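Local coordinates for Dr hemagglutinin structural subunit (Escherichia coli, PDB 1UT1), which mediates adherence of uropathogenic Escherichia coli to the upper urinary tract as a fimbrial adhesin that binds the Dr blood group antigen, at residues 65-69 / 107-111; 91-97 / 120-126. The protein carries 3 engineered substitutions. All coordinates share one frame. Residue numbers count along the deposited sequence, not the author numbering.

Interaction 1: residues 65-69 / 107-111; sequences VALKA and GVFYK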
loop_
_atom_site.group_PDB
_atom_site.type_symbol
_atom_site.label_atom_id
_atom_site.label_comp_id
_atom_site.label_asym_id
_atom_site.label_seq_id
_atom_site.Cartn_x
_atom_site.Cartn_y
_atom_site.Cartn_z
ATOM N N VAL A 65 -26.366 4.737 -9.439
ATOM C CA VAL A 65 -25.090 4.597 -8.745
ATOM C C VAL A 65 -24.941 3.160 -8.274
ATOM O O VAL A 65 -25.915 2.545 -7.802
ATOM C CB VAL A 65 -25.036 5.574 -7.556
ATOM C CG1 VAL A 65 -23.824 5.290 -6.662
ATOM C CG2 VAL A 65 -25.006 7.025 -8.089
ATOM N N ALA A 66 -23.702 2.667 -8.294
ATOM C CA ALA A 66 -23.436 1.272 -7.969
ATOM C C ALA A 66 -22.045 1.030 -7.400
ATOM O O ALA A 66 -21.088 1.740 -7.714
ATOM C CB ALA A 66 -23.652 0.423 -9.184
ATOM N N LEU A 67 -21.938 0.001 -6.565
ATOM C CA LEU A 67 -20.658 -0.408 -6.027
ATOM C C LEU A 67 -20.471 -1.866 -6.413
ATOM O O LEU A 67 -21.377 -2.696 -6.204
ATOM C CB LEU A 67 -20.687 -0.309 -4.494
ATOM C CG LEU A 67 -21.141 1.036 -3.949
ATOM C CD1 LEU A 67 -21.305 0.905 -2.402
ATOM C CD2 LEU A 67 -20.091 2.093 -4.288
ATOM N N LYS A 68 -19.318 -2.186 -6.966
ATOM C CA LYS A 68 -19.055 -3.564 -7.335
ATOM C C LYS A 68 -18.006 -4.123 -6.388
ATOM O O LYS A 68 -16.923 -3.561 -6.246
ATOM C CB LYS A 68 -18.537 -3.656 -8.789
ATOM C CG LYS A 68 -18.120 -5.096 -9.167
ATOM C CD LYS A 68 -18.589 -5.444 -10.538
ATOM C CE LYS A 68 -18.341 -6.930 -10.859
ATOM N NZ LYS A 68 -17.512 -7.608 -9.826
ATOM N N ALA A 69 -18.307 -5.273 -5.804
ATOM C CA ALA A 69 -17.350 -5.961 -4.964
ATOM C C ALA A 69 -16.322 -6.693 -5.851
ATOM O O ALA A 69 -16.647 -7.195 -6.936
ATOM C CB ALA A 69 -18.076 -6.956 -4.065
ATOM N N GLY A 107 -22.703 -9.503 -7.113
ATOM C CA GLY A 107 -21.514 -8.751 -6.679
ATOM C C GLY A 107 -21.671 -7.232 -6.802
ATOM O O GLY A 107 -20.825 -6.483 -6.315
ATOM N N VAL A 108 -22.754 -6.788 -7.440
ATOM C CA VAL A 108 -23.011 -5.364 -7.582
ATOM C C VAL A 108 -24.127 -4.934 -6.635
ATOM O O VAL A 108 -25.187 -5.584 -6.550
ATOM C CB VAL A 108 -23.387 -4.992 -9.052
ATOM C CG1 VAL A 108 -23.642 -3.458 -9.177
ATOM C CG2 VAL A 108 -22.259 -5.476 -10.037
ATOM N N PHE A 109 -23.883 -3.854 -5.901
ATOM C CA PHE A 109 -24.879 -3.294 -5.000
ATOM C C PHE A 109 -25.249 -1.947 -5.610
ATOM O O PHE A 109 -24.420 -1.033 -5.658
ATOM C CB PHE A 109 -24.247 -3.144 -3.598
ATOM C CG PHE A 109 -25.214 -2.705 -2.525
ATOM C CD1 PHE A 109 -26.168 -3.606 -2.007
ATOM C CD2 PHE A 109 -25.150 -1.393 -1.992
ATOM C CE1 PHE A 109 -27.071 -3.184 -0.986
ATOM C CE2 PHE A 109 -26.032 -0.985 -0.988
ATOM C CZ PHE A 109 -26.940 -1.908 -0.441
ATOM N N TYR A 110 -26.428 -1.878 -6.231
ATOM C CA TYR A 110 -26.799 -0.683 -7.006
ATOM C C TYR A 110 -28.061 -0.033 -6.483
ATOM O O TYR A 110 -28.923 -0.711 -5.913
ATOM C CB TYR A 110 -26.938 -1.003 -8.506
ATOM C CG TYR A 110 -28.161 -1.867 -8.855
ATOM C CD1 TYR A 110 -28.033 -3.248 -9.035
ATOM C CD2 TYR A 110 -29.403 -1.282 -9.121
ATOM C CE1 TYR A 110 -29.138 -4.036 -9.407
ATOM C CE2 TYR A 110 -30.514 -2.068 -9.469
ATOM C CZ TYR A 110 -30.355 -3.434 -9.652
ATOM O OH TYR A 110 -31.440 -4.218 -9.991
ATOM N N LYS A 111 -28.173 1.277 -6.681
ATOM C CA LYS A 111 -29.291 2.041 -6.159
ATOM C C LYS A 111 -30.504 1.876 -7.072
ATOM O O LYS A 111 -30.359 1.768 -8.297
ATOM C CB LYS A 111 -28.904 3.527 -6.019
ATOM C CG LYS A 111 -29.913 4.339 -5.208
ATOM C CD LYS A 111 -29.418 5.766 -4.978
ATOM C CE LYS A 111 -30.250 6.487 -3.921
ATOM N NZ LYS A 111 -31.692 6.513 -4.281
#

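Interaction 2: residues 91-97 / 120-126; sequences YVNIRPT and IIGIYVD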
loop_
_atom_site.group_PDB
_atom_site.type_symbol
_atom_site.label_atom_id
_atom_site.label_comp_id
_atom_site.label_asym_id
_atom_site.label_seq_id
_atom_site.Cartn_x
_atom_site.Cartn_y
_atom_site.Cartn_z
ATOM N N TYR A 91 -18.978 -13.061 6.445
ATOM C CA TYR A 91 -20.163 -12.582 5.742
ATOM C C TYR A 91 -20.620 -11.269 6.324
ATOM O O TYR A 91 -20.716 -11.108 7.552
ATOM C CB TYR A 91 -21.277 -13.598 5.847
ATOM C CG TYR A 91 -20.958 -14.840 5.048
ATOM C CD1 TYR A 91 -20.422 -15.962 5.659
ATOM C CD2 TYR A 91 -21.179 -14.869 3.679
ATOM C CE1 TYR A 91 -20.132 -17.116 4.922
ATOM C CE2 TYR A 91 -20.858 -15.997 2.932
ATOM C CZ TYR A 91 -20.322 -17.107 3.564
ATOM O OH TYR A 91 -20.089 -18.263 2.823
ATOM N N VAL A 92 -21.031 -10.375 5.438
ATOM C CA VAL A 92 -21.502 -9.072 5.876
ATOM C C VAL A 92 -22.789 -8.646 5.176
ATOM O O VAL A 92 -23.056 -9.046 4.030
ATOM C CB VAL A 92 -20.418 -7.959 5.629
ATOM C CG1 VAL A 92 -19.175 -8.199 6.514
ATOM C CG2 VAL A 92 -20.008 -7.858 4.111
ATOM N N ASN A 93 -23.475 -7.688 5.810
ATOM C CA ASN A 93 -24.551 -6.934 5.171
ATOM C C ASN A 93 -24.009 -5.564 4.835
ATOM O O ASN A 93 -23.133 -5.049 5.523
ATOM C CB ASN A 93 -25.724 -6.758 6.113
ATOM C CG ASN A 93 -26.545 -8.007 6.236
ATOM O OD1 ASN A 93 -26.871 -8.661 5.232
ATOM N ND2 ASN A 93 -26.825 -8.395 7.466
ATOM N N ILE A 94 -24.498 -5.013 3.738
ATOM C CA ILE A 94 -24.092 -3.691 3.260
ATOM C C ILE A 94 -25.358 -2.868 3.219
ATOM O O ILE A 94 -26.355 -3.286 2.622
ATOM C CB ILE A 94 -23.530 -3.810 1.820
ATOM C CG1 ILE A 94 -22.280 -4.726 1.839
ATOM C CG2 ILE A 94 -23.221 -2.450 1.241
ATOM C CD1 ILE A 94 -21.675 -4.990 0.424
ATOM N N ARG A 95 -25.362 -1.733 3.920
ATOM C CA ARG A 95 -26.595 -0.970 4.103
ATOM C C ARG A 95 -26.323 0.546 4.137
ATOM O O ARG A 95 -25.576 1.007 4.976
ATOM C CB ARG A 95 -27.259 -1.395 5.429
ATOM C CG ARG A 95 -28.600 -0.714 5.693
ATOM C CD ARG A 95 -29.315 -1.356 6.855
ATOM N NE ARG A 95 -28.805 -0.868 8.137
ATOM C CZ ARG A 95 -28.053 -1.577 8.983
ATOM N NH1 ARG A 95 -27.686 -2.824 8.685
ATOM N NH2 ARG A 95 -27.646 -1.033 10.121
ATOM N N PRO A 96 -26.987 1.314 3.279
ATOM C CA PRO A 96 -26.856 2.793 3.326
ATOM C C PRO A 96 -27.454 3.268 4.616
ATOM O O PRO A 96 -28.355 2.619 5.153
ATOM C CB PRO A 96 -27.741 3.273 2.166
ATOM C CG PRO A 96 -28.788 2.195 2.024
ATOM C CD PRO A 96 -28.035 0.880 2.329
ATOM N N THR A 97 -26.985 4.407 5.121
ATOM C CA THR A 97 -27.478 4.890 6.414
ATOM C C THR A 97 -28.743 5.743 6.279
ATOM O O THR A 97 -29.330 6.144 7.280
ATOM C CB THR A 97 -26.408 5.711 7.170
ATOM O OG1 THR A 97 -26.162 6.936 6.479
ATOM C CG2 THR A 97 -25.109 4.932 7.349
ATOM N N ILE A 120 -23.468 7.309 3.201
ATOM C CA ILE A 120 -22.582 6.461 3.974
ATOM C C ILE A 120 -23.142 5.062 3.856
ATOM O O ILE A 120 -24.339 4.853 4.040
ATOM C CB ILE A 120 -22.642 6.867 5.464
ATOM C CG1 ILE A 120 -22.191 8.325 5.648
ATOM C CG2 ILE A 120 -21.786 5.913 6.317
ATOM C CD1 ILE A 120 -22.561 8.921 7.007
ATOM N N ILE A 121 -22.290 4.119 3.486
ATOM C CA ILE A 121 -22.668 2.713 3.424
ATOM C C ILE A 121 -22.003 2.048 4.646
ATOM O O ILE A 121 -20.806 2.185 4.849
ATOM C CB ILE A 121 -22.065 2.048 2.161
ATOM C CG1 ILE A 121 -22.667 2.636 0.869
ATOM C CG2 ILE A 121 -22.234 0.518 2.225
ATOM C CD1 ILE A 121 -24.065 2.291 0.649
ATOM N N GLY A 122 -22.786 1.372 5.466
ATOM C CA GLY A 122 -22.247 0.645 6.610
ATOM C C GLY A 122 -22.023 -0.819 6.202
ATOM O O GLY A 122 -22.837 -1.408 5.487
ATOM N N ILE A 123 -20.940 -1.397 6.688
ATOM C CA ILE A 123 -20.646 -2.814 6.452
ATOM C C ILE A 123 -20.771 -3.468 7.847
ATOM O O ILE A 123 -20.107 -3.012 8.800
ATOM C CB ILE A 123 -19.196 -2.993 5.993
ATOM C CG1 ILE A 123 -18.897 -2.152 4.728
ATOM C CG2 ILE A 123 -18.906 -4.491 5.738
ATOM C CD1 ILE A 123 -19.844 -2.431 3.538
ATOM N N TYR A 124 -21.608 -4.512 7.971
ATOM C CA TYR A 124 -21.863 -5.129 9.285
ATOM C C TYR A 124 -21.732 -6.629 9.201
ATOM O O TYR A 124 -22.104 -7.245 8.204
ATOM C CB TYR A 124 -23.313 -4.812 9.728
ATOM C CG TYR A 124 -23.647 -3.341 9.694
ATOM C CD1 TYR A 124 -23.380 -2.525 10.804
ATOM C CD2 TYR A 124 -24.078 -2.738 8.516
ATOM C CE1 TYR A 124 -23.682 -1.160 10.774
ATOM C CE2 TYR A 124 -24.389 -1.354 8.472
ATOM C CZ TYR A 124 -24.176 -0.582 9.618
ATOM O OH TYR A 124 -24.407 0.792 9.570
ATOM N N VAL A 125 -21.333 -7.240 10.303
ATOM C CA VAL A 125 -21.264 -8.708 10.351
ATOM C C VAL A 125 -22.685 -9.274 10.163
ATOM O O VAL A 125 -23.629 -8.820 10.788
ATOM C CB VAL A 125 -20.655 -9.169 11.710
ATOM C CG1 VAL A 125 -20.765 -10.696 11.877
ATOM C CG2 VAL A 125 -19.178 -8.723 11.799
ATOM N N ASP A 126 -22.838 -10.234 9.257
ATOM C CA ASP A 126 -24.162 -10.837 9.006
ATOM C C ASP A 126 -24.227 -12.226 9.679
ATOM O O ASP A 126 -23.732 -13.196 9.125
ATOM C CB ASP A 126 -24.398 -11.005 7.493
ATOM C CG ASP A 126 -25.785 -11.601 7.177
ATOM O OD1 ASP A 126 -26.664 -11.647 8.085
ATOM O OD2 ASP A 126 -25.950 -12.133 6.067
HETATM O O HOH W 1 -25.922 -7.398 9.862
HETATM O O HOH W 2 -26.065 1.528 7.749
HETATM O O HOH W 3 -26.262 7.630 3.801
#

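Interaction 1: residues 65-69 / 107-111
Leu67 and Phe109 sit opposite each other at the middle of this antiparallel pair, with side chains on the same face; Leu67 CD1 comes within 4.5 Å of Phe109 CD2, while the ring continues away from its partner strand to meet Trp102. Val30 and Val32 of a second subunit pack on Val65 and Leu67 respectively. On the reverse face Ala66 CB touches Tyr110 CB at 3.6 Å and Val108 CG1 at 3.9 Å, and Trp146 of strand 135-147 covers this patch, stacking on the Tyr110 ring. Beside it the aliphatic part of Lys68 lies along Val108, CD to CG2 3.7 Å. The backbone then does the polar work. Leu67 and Phe109 form a hydrogen-bonded pair, each N donating to the other's O at 2.8 Å. Lys111 N to Val65 O and Ala69 N to Gly107 O, both 2.8 Å, extend the pairing to the ends. Gly107, just before the strand, has a positive phi (92°), where a CB would jam against the preceding carbonyl. Lys68 NZ reaches forward to donate a hydrogen bond to Ala69 O (3.0 Å). Backbone hydrogen bonds thus hold the register; largely apolar side chains pack each face, with Lys68, Tyr110 and Lys111 partly exposed.

Interaction 2: residues 91-97 / 120-126
Strands 89-96 and 118-125 are antiparallel neighbours in the immunoglobulin-like beta sandwich characteristic of Dr-family adhesins, joined here by six backbone hydrogen bonds, from Asp126 N to Tyr91 O (2.9 Å) through Thr97 N to Ile120 O (2.9 Å). Side chains divide by face. Inward, Ile121 and Ile123 both take the mm rotamer, which brings their ends nearer the facing strand: Ile123 CD1 lies 3.8 Å from Ile94 CG1 and Ile121 CD1 4.1 Å from Pro96 CB. Outward, Arg95 runs extended through chi1 and chi2 (both t), then turns at chi3 (p), laying its guanidinium on the Tyr124 ring with planes at 14° and centres 4.2 Å apart, an off-centre cation-pi stack. Tyr124, at chi1 m, leans across Gly122, where a CB would come within 2.1 Å of its OH. Further along, water 1 links Asn93 ND2 to Val125 O. Water 2 joins the stacked ring to the opposite backbone, 2.6 Å from Tyr124 OH and 2.9 Å from Arg95 O.

The two contacts share no strand, yet their segments alternate along the chain, and strand 108-111 of interaction 1 is followed directly by strand 118-125 of interaction 2. Their inner faces meet in the core: Phe109 CZ reaches Ile94 O at 3.4 Å and Pro96 CD at 4.1 Å, and Leu67 CD1 lies 3.9 Å from Ile121 CG1. Interaction 1 is more buried: Phe11 of strand 10-14 packs on its other face, strand 135-147, beside 64-69 in the sheet, reaches across it with Trp146, and a second subunit touches it. Interaction 2 has one face turned to solvent and no other chain of the assembly against it, so its chemistry there shifts to charge, aromatic ring and bridging water.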